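Local atomic coordinates of Lin1840 protein (PDB entry 4ZOC), a protein that probably hydrolyses terminal, non-reducing beta-D-glucosyl residues with release of beta-D-glucose, as a beta-glucosidase involved in beta-1,2-glucan metabolism. Residues 210-215 against 249-254; 281-286 against 290-295; 521-526 against 537-542. The protein carries 2 engineered substitutions. All blocks are in the same frame, centred on the assembly; numbering follows the deposited sequence. Where two conformers were deposited one is given.

Contact 1: residues 210-215 against 249-254; sequences MSTREL and NKWLNR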
# COMPACT_ATOMS: atom_id res chain seq x y z
N MET A 210 -0.20 4.10 8.79
CA MET A 210 -0.97 2.98 9.33
C MET A 210 -1.70 3.47 10.59
O MET A 210 -1.35 4.52 11.21
CB MET A 210 -0.11 1.74 9.65
CG MET A 210 0.87 1.84 10.83
SD MET A 210 2.43 2.66 10.45
CE MET A 210 3.16 1.57 9.24
N SER A 211 -2.72 2.74 10.97
CA SER A 211 -3.42 3.05 12.22
C SER A 211 -2.43 2.88 13.44
O SER A 211 -1.50 2.10 13.41
CB SER A 211 -4.69 2.24 12.39
OG SER A 211 -4.39 0.89 12.80
N THR A 212 -2.68 3.65 14.47
CA THR A 212 -1.95 3.50 15.74
C THR A 212 -1.97 2.06 16.23
O THR A 212 -0.94 1.48 16.60
CB THR A 212 -2.46 4.46 16.76
OG1 THR A 212 -2.58 5.80 16.20
CG2 THR A 212 -1.47 4.49 17.92
N ARG A 213 -3.13 1.41 16.10
CA ARG A 213 -3.27 0.04 16.56
C ARG A 213 -2.35 -0.87 15.76
O ARG A 213 -1.72 -1.75 16.32
CB ARG A 213 -4.71 -0.48 16.42
CG ARG A 213 -4.91 -1.91 16.99
CD ARG A 213 -6.31 -2.48 16.66
NE ARG A 213 -6.58 -2.22 15.23
CZ ARG A 213 -5.97 -2.87 14.23
NH1 ARG A 213 -5.09 -3.84 14.49
NH2 ARG A 213 -6.16 -2.51 12.91
N GLU A 214 -2.31 -0.66 14.42
CA GLU A 214 -1.42 -1.51 13.60
C GLU A 214 0.09 -1.22 13.88
O GLU A 214 0.93 -2.12 13.95
CB GLU A 214 -1.67 -1.29 12.10
CG GLU A 214 -2.71 -2.28 11.63
CD GLU A 214 -2.26 -3.73 11.79
OE1 GLU A 214 -3.02 -4.50 12.54
OE2 GLU A 214 -1.19 -4.03 11.18
N LEU A 215 0.40 0.04 14.08
CA LEU A 215 1.76 0.40 14.57
C LEU A 215 2.16 -0.39 15.80
O LEU A 215 3.17 -1.11 15.87
CB LEU A 215 1.82 1.91 14.81
CG LEU A 215 3.20 2.39 15.33
CD1 LEU A 215 4.29 2.29 14.28
CD2 LEU A 215 2.98 3.87 15.65
N ASN A 249 8.81 13.73 16.22
CA ASN A 249 7.51 13.26 16.66
C ASN A 249 7.51 13.03 18.17
O ASN A 249 8.07 12.09 18.64
CB ASN A 249 7.13 12.04 15.89
CG ASN A 249 5.72 11.60 16.15
OD1 ASN A 249 5.24 11.68 17.25
ND2 ASN A 249 5.06 11.08 15.10
N LYS A 250 6.93 13.98 18.92
CA LYS A 250 7.04 13.96 20.37
C LYS A 250 6.35 12.80 20.94
O LYS A 250 6.81 12.16 21.89
CB LYS A 250 6.44 15.24 21.05
CG LYS A 250 6.99 16.51 20.59
CD LYS A 250 6.47 17.69 21.44
CE LYS A 250 6.00 18.84 20.56
NZ LYS A 250 7.13 19.56 19.88
N TRP A 251 5.14 12.54 20.43
CA TRP A 251 4.38 11.41 20.91
C TRP A 251 5.20 10.13 20.73
O TRP A 251 5.41 9.34 21.63
CB TRP A 251 3.04 11.29 20.16
CG TRP A 251 2.40 9.95 20.43
CD1 TRP A 251 1.66 9.61 21.48
CD2 TRP A 251 2.41 8.82 19.56
NE1 TRP A 251 1.25 8.31 21.38
CE2 TRP A 251 1.71 7.80 20.20
CE3 TRP A 251 2.98 8.56 18.31
CZ2 TRP A 251 1.54 6.53 19.64
CZ3 TRP A 251 2.84 7.33 17.77
CH2 TRP A 251 2.08 6.32 18.41
N LEU A 252 5.74 9.95 19.54
CA LEU A 252 6.52 8.75 19.29
C LEU A 252 7.76 8.60 20.17
O LEU A 252 8.02 7.57 20.70
CB LEU A 252 6.93 8.71 17.80
CG LEU A 252 7.79 7.50 17.37
CD1 LEU A 252 6.95 6.20 17.35
CD2 LEU A 252 8.31 7.85 15.98
N ASN A 253 8.58 9.65 20.25
CA ASN A 253 9.86 9.54 20.92
C ASN A 253 9.83 9.81 22.46
O ASN A 253 10.62 9.21 23.23
CB ASN A 253 10.84 10.47 20.26
CG ASN A 253 11.03 10.16 18.78
OD1 ASN A 253 10.82 9.04 18.37
ND2 ASN A 253 11.46 11.14 18.01
N ARG A 254 9.00 10.76 22.88
CA ARG A 254 8.80 11.04 24.32
C ARG A 254 7.75 10.07 24.94
O ARG A 254 8.06 9.37 25.87
CB ARG A 254 8.38 12.50 24.58
CG ARG A 254 9.37 13.54 24.20
CD ARG A 254 10.51 13.58 25.19
NE ARG A 254 11.44 14.65 24.88
CZ ARG A 254 12.51 14.93 25.58
NH1 ARG A 254 12.85 14.13 26.59
NH2 ARG A 254 13.28 15.94 25.18

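Contact 2: residues 281-286 against 290-295; sequences GTARNP and AQFSME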
# COMPACT_ATOMS: atom_id res chain seq x y z
N GLY A 281 8.14 19.65 5.56
CA GLY A 281 7.15 20.72 5.75
C GLY A 281 6.53 20.80 7.11
O GLY A 281 5.35 21.24 7.25
N THR A 282 7.29 20.33 8.12
CA THR A 282 6.83 20.42 9.50
C THR A 282 7.78 21.32 10.36
O THR A 282 7.64 21.38 11.58
CB THR A 282 6.64 19.03 10.12
OG1 THR A 282 7.90 18.29 10.05
CG2 THR A 282 5.53 18.23 9.38
N ALA A 283 8.73 21.99 9.74
CA ALA A 283 9.49 23.03 10.41
C ALA A 283 9.82 24.03 9.30
O ALA A 283 10.16 23.65 8.19
CB ALA A 283 10.75 22.50 11.06
N ARG A 284 9.77 25.32 9.63
CA ARG A 284 9.96 26.34 8.57
C ARG A 284 11.44 26.59 8.24
O ARG A 284 11.79 27.00 7.17
CB ARG A 284 9.22 27.68 8.98
CG ARG A 284 9.18 28.80 7.89
CD ARG A 284 8.24 29.96 8.32
NE ARG A 284 7.84 30.81 7.17
CZ ARG A 284 6.71 31.57 7.05
NH1 ARG A 284 6.48 32.29 5.94
NH2 ARG A 284 5.77 31.66 8.00
N ASN A 285 12.29 26.31 9.18
CA ASN A 285 13.73 26.70 9.05
C ASN A 285 14.54 25.88 10.03
O ASN A 285 13.96 25.13 10.86
CB ASN A 285 13.89 28.21 9.31
CG ASN A 285 13.22 28.65 10.61
OD1 ASN A 285 13.27 27.98 11.62
ND2 ASN A 285 12.58 29.80 10.57
N PRO A 286 15.89 26.00 9.98
CA PRO A 286 16.73 25.27 10.97
C PRO A 286 16.43 25.53 12.42
O PRO A 286 16.67 24.68 13.27
CB PRO A 286 18.15 25.66 10.57
CG PRO A 286 18.03 25.95 9.13
CD PRO A 286 16.70 26.64 8.97
N ALA A 290 15.58 22.45 14.94
CA ALA A 290 16.28 22.29 16.22
C ALA A 290 15.32 22.26 17.40
O ALA A 290 15.38 21.40 18.27
CB ALA A 290 17.29 23.45 16.38
N GLN A 291 14.43 23.22 17.45
CA GLN A 291 13.51 23.25 18.59
C GLN A 291 12.68 21.99 18.68
O GLN A 291 12.56 21.39 19.71
CB GLN A 291 12.58 24.46 18.48
CG GLN A 291 11.65 24.61 19.66
CD GLN A 291 10.63 25.73 19.46
OE1 GLN A 291 10.82 26.69 18.71
NE2 GLN A 291 9.54 25.61 20.19
N PHE A 292 12.04 21.61 17.57
CA PHE A 292 11.07 20.49 17.61
C PHE A 292 11.81 19.15 17.83
O PHE A 292 11.36 18.32 18.54
CB PHE A 292 10.22 20.47 16.33
CG PHE A 292 9.50 21.76 16.03
CD1 PHE A 292 9.13 22.63 17.06
CD2 PHE A 292 9.13 22.06 14.74
CE1 PHE A 292 8.44 23.80 16.75
CE2 PHE A 292 8.40 23.23 14.45
CZ PHE A 292 8.09 24.08 15.46
N SER A 293 13.02 19.03 17.27
CA SER A 293 13.82 17.82 17.50
C SER A 293 14.26 17.70 18.92
O SER A 293 14.19 16.64 19.46
CB SER A 293 15.00 17.72 16.50
OG SER A 293 14.46 17.63 15.17
N MET A 294 14.70 18.79 19.55
CA MET A 294 15.07 18.67 20.97
C MET A 294 13.84 18.43 21.88
O MET A 294 13.91 17.68 22.84
CB MET A 294 15.90 19.86 21.46
CG MET A 294 16.47 19.58 22.84
SD MET A 294 18.10 20.24 23.13
CE MET A 294 19.09 18.89 22.53
N GLU A 295 12.72 19.07 21.56
CA GLU A 295 11.51 18.80 22.28
C GLU A 295 11.15 17.31 22.23
O GLU A 295 10.64 16.73 23.19
CB GLU A 295 10.39 19.64 21.72
CG GLU A 295 10.44 21.09 22.21
CD GLU A 295 9.46 22.01 21.53
OE1 GLU A 295 8.82 21.54 20.58
OE2 GLU A 295 9.29 23.19 22.00

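Contact 3: residues 521-526 against 537-542; sequences ALLELW and ADLLSG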
# COMPACT_ATOMS: atom_id res chain seq x y z
N ALA A 521 16.60 -27.05 -10.57
CA ALA A 521 16.82 -26.66 -9.21
C ALA A 521 17.09 -25.20 -9.08
O ALA A 521 17.53 -24.51 -10.04
CB ALA A 521 17.98 -27.45 -8.52
N LEU A 522 16.72 -24.69 -7.93
CA LEU A 522 16.75 -23.20 -7.67
C LEU A 522 17.13 -22.98 -6.21
O LEU A 522 16.47 -23.45 -5.29
CB LEU A 522 15.39 -22.51 -7.97
CG LEU A 522 15.29 -21.08 -7.52
CD1 LEU A 522 16.29 -20.27 -8.30
CD2 LEU A 522 13.87 -20.55 -7.82
N LEU A 523 18.32 -22.39 -6.04
CA LEU A 523 18.95 -22.17 -4.73
C LEU A 523 19.17 -20.65 -4.50
O LEU A 523 19.86 -19.95 -5.26
CB LEU A 523 20.28 -22.93 -4.67
CG LEU A 523 21.06 -22.86 -3.30
CD1 LEU A 523 20.24 -23.42 -2.16
CD2 LEU A 523 22.45 -23.50 -3.44
N GLU A 524 18.50 -20.16 -3.47
CA GLU A 524 18.53 -18.77 -3.09
C GLU A 524 19.64 -18.54 -2.08
O GLU A 524 19.55 -18.98 -0.92
CB GLU A 524 17.15 -18.37 -2.54
CG GLU A 524 17.13 -16.98 -1.85
CD GLU A 524 17.36 -15.84 -2.81
OE1 GLU A 524 18.56 -15.60 -3.19
OE2 GLU A 524 16.35 -15.22 -3.20
N LEU A 525 20.71 -17.95 -2.55
CA LEU A 525 21.91 -17.68 -1.71
C LEU A 525 21.89 -16.32 -1.10
O LEU A 525 22.76 -16.05 -0.24
CB LEU A 525 23.22 -17.76 -2.52
CG LEU A 525 23.39 -19.24 -2.76
CD1 LEU A 525 23.58 -19.63 -4.18
CD2 LEU A 525 24.06 -20.09 -1.75
N TRP A 526 20.95 -15.45 -1.53
CA TRP A 526 20.93 -14.03 -1.14
C TRP A 526 22.34 -13.43 -1.43
O TRP A 526 22.92 -13.66 -2.50
CB TRP A 526 20.53 -13.89 0.31
CG TRP A 526 19.15 -14.45 0.61
CD1 TRP A 526 18.85 -15.55 1.36
CD2 TRP A 526 17.90 -13.83 0.29
NE1 TRP A 526 17.46 -15.67 1.48
CE2 TRP A 526 16.87 -14.61 0.87
CE3 TRP A 526 17.55 -12.66 -0.40
CZ2 TRP A 526 15.47 -14.28 0.69
CZ3 TRP A 526 16.18 -12.32 -0.51
CH2 TRP A 526 15.18 -13.13 0.04
N ALA A 537 29.39 -23.78 -3.07
CA ALA A 537 29.97 -25.11 -3.40
C ALA A 537 29.56 -26.19 -2.39
O ALA A 537 29.18 -27.33 -2.79
CB ALA A 537 31.49 -24.99 -3.48
N ASP A 538 29.59 -25.86 -1.11
CA ASP A 538 29.20 -26.81 -0.07
C ASP A 538 27.72 -27.22 -0.15
O ASP A 538 27.42 -28.40 -0.01
CB ASP A 538 29.48 -26.29 1.30
CG ASP A 538 30.99 -26.22 1.61
OD1 ASP A 538 31.84 -26.71 0.82
OD2 ASP A 538 31.31 -25.63 2.63
N LEU A 539 26.83 -26.27 -0.45
CA LEU A 539 25.46 -26.63 -0.55
C LEU A 539 25.22 -27.46 -1.81
O LEU A 539 24.46 -28.42 -1.76
CB LEU A 539 24.58 -25.40 -0.57
CG LEU A 539 24.56 -24.72 0.80
CD1 LEU A 539 24.01 -23.34 0.60
CD2 LEU A 539 23.70 -25.42 1.81
N LEU A 540 25.82 -27.09 -2.92
CA LEU A 540 25.64 -27.83 -4.20
C LEU A 540 26.15 -29.27 -4.12
O LEU A 540 25.61 -30.14 -4.78
CB LEU A 540 26.36 -27.13 -5.36
CG LEU A 540 25.75 -25.79 -5.75
CD1 LEU A 540 26.60 -25.16 -6.86
CD2 LEU A 540 24.31 -25.98 -6.20
N SER A 541 27.26 -29.44 -3.42
CA SER A 541 27.94 -30.72 -3.34
C SER A 541 27.35 -31.63 -2.28
O SER A 541 27.64 -32.84 -2.28
CB SER A 541 29.45 -30.50 -3.08
OG SER A 541 29.62 -30.34 -1.69
N GLY A 542 26.52 -31.07 -1.38
CA GLY A 542 26.03 -31.80 -0.25
C GLY A 542 26.93 -31.92 0.96
O GLY A 542 26.56 -32.59 1.91

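Contact 1: residues 210-215 against 249-254
Trp251 turns the six-membered half of its indole toward two methyl groups from residues 210-215. Leu215 CD2 lies in the ring plane, at the outer edge, 3.8 Å from Trp251 CH2. Thr212 CG2 comes in obliquely, 4.0 Å from Trp251 CZ2. With CG anti to the backbone N (chi1 167°), the indole extends from its helix to meet the two side chains arriving from the opposite direction. Each segment runs into the first turn of a helix: 212-219 comes after strand 187-193 of the N-terminal TIM barrel and 250-260 after the adjacent strand 233-236. Each start is capped by a side chain. Ser211 OG accepts from Glu214 N at 3.1 Å. In the other helix, Asn249 OD1 takes Leu252 N at 2.9 Å in a nearly straight bond (170°), although the donor sits well above the carbonyl plane. Asn249 OD1 also lies at the edge of the Trp251 ring. On the flank of helix 212-219, Arg213 NH1 bridges to Glu214 OE1 at 2.9 Å, while Arg213 NH2 forms a salt bridge with Asp242 of the second subunit, which also hydrogen-bonds Ser211 OG.

Contact 2: residues 281-286 against 290-295
The Phe292 ring takes the carbonyl oxygen of Thr282 at its edge, close to the ring plane, 3.5 Å from Phe292 CE2. Ala283 CB approaches the same side of the hexagon obliquely, 4.0 Å from Phe292 CD2. The edge approach, a carbonyl oxygen set before ring hydrogens, is probably mildly favourable, while the methyl adds plain apolar packing. A second flat group, the amide of Gln291, is turned quite differently: Glu295 OE2 lies exactly in the amide plane, 3.0 Å from Gln291 NE2, and the bond is almost straight at 177°, yet the carboxylate is met from above its own plane. This link spans one turn of the helix. The other carboxylate oxygen, Glu295 OE1, is paired with Lys250, so two partners fix the rotation of the group. In the TIM barrel of this family 3 glycosidase, residues 281-285 are loop and Pro286 opens helix 286-295, all between strands 266-268 and 301-302. Phe292 bends back over that loop because its CG stands beside the backbone N, anti to the carbonyl carbon (chi1 -55°). Where loop becomes helix, Asn285 is the N-cap, its OD1 receiving Glu288 N, and Glu288 in turn accepts from Arg284 N. A backbone bond of the helix's first turn joins the two segments: Ala290 N gives to Pro286 O at 3.0 Å. The same oxygen is 3.4 Å from Ala290 CB. Thr282 and Phe292 both pack on Met248, and Arg284 NH1 makes a salt bridge with Glu718 of the second subunit.

Contact 3: residues 521-526 against 537-542
Strand 521-524 packs against the last turns of helix 532-541, with the CA atoms of Leu523 and Leu540 8.8 Å apart. Leu523 from the strand and Leu525 just past its end both point toward the helix. Leu523 CD2 does most of the touching: it rests 4.0 Å from Leu539 CB and 4.2 Å from Leu540 CD2, so one methyl is shared by two successive helix residues. The anti placement of Leu523 CG relative to the backbone N (chi1 -177°) carries its branch there. Leu523 meets Leu539 at about a right angle. Beside this pair, Leu525 and Leu539 slide past each other in opposite directions until Leu525 CD2 and Leu539 CD1 stand 4.0 Å apart. Leu539 is thus gripped at two heights, at its base by Leu523 and at its tip by Leu525. The arrangement belongs to the alpha/beta C-terminal domain of glycoside hydrolase family 3, where a mixed sheet carries helices on its surface; strand 521-524 lies between 500-505, parallel to it, and the antiparallel 376-380. Past the strand end, the chain is held by Glu524, whose OE1 accepts from Trp526 N at 2.9 Å, on the anti side and 33° out of the carboxylate plane. Glu524 OE2 hydrogen-bonds Asn506 ND2, and Glu524 CG lies over one face of the Trp526 ring, 3.5 Å above it and offset toward the rim. Four buried leucines meeting through methyl and methylene groups are consistent with a hydrophobic joint of little directionality between helix and sheet, while the hydrogen bonds described here are made within the strand segment or with other neighbours.

How the contacts relate
From the N terminus, contact 1 closes first: 33 intervening residues carry the chain through helix 221-228 and strand 233-236 before 249-254 packs beside 210-215. Contact 2 follows as a short return, only three helical residues separating 281-286 from 290-295, and contact 3 spans ten residues between a strand and its following helix. The three are in series, neither nested nor crossed. Contact 1 ties helices 212-219 and 250-260 of the TIM barrel; contact 2 folds a loop onto its own helix 286-295; the two touch where Lys250 and Arg254 reach Glu295, and both meet the second subunit. Contact 3 lies in the C-terminal domain, its centre 42 Å and 51 Å from theirs, across the chain's centre.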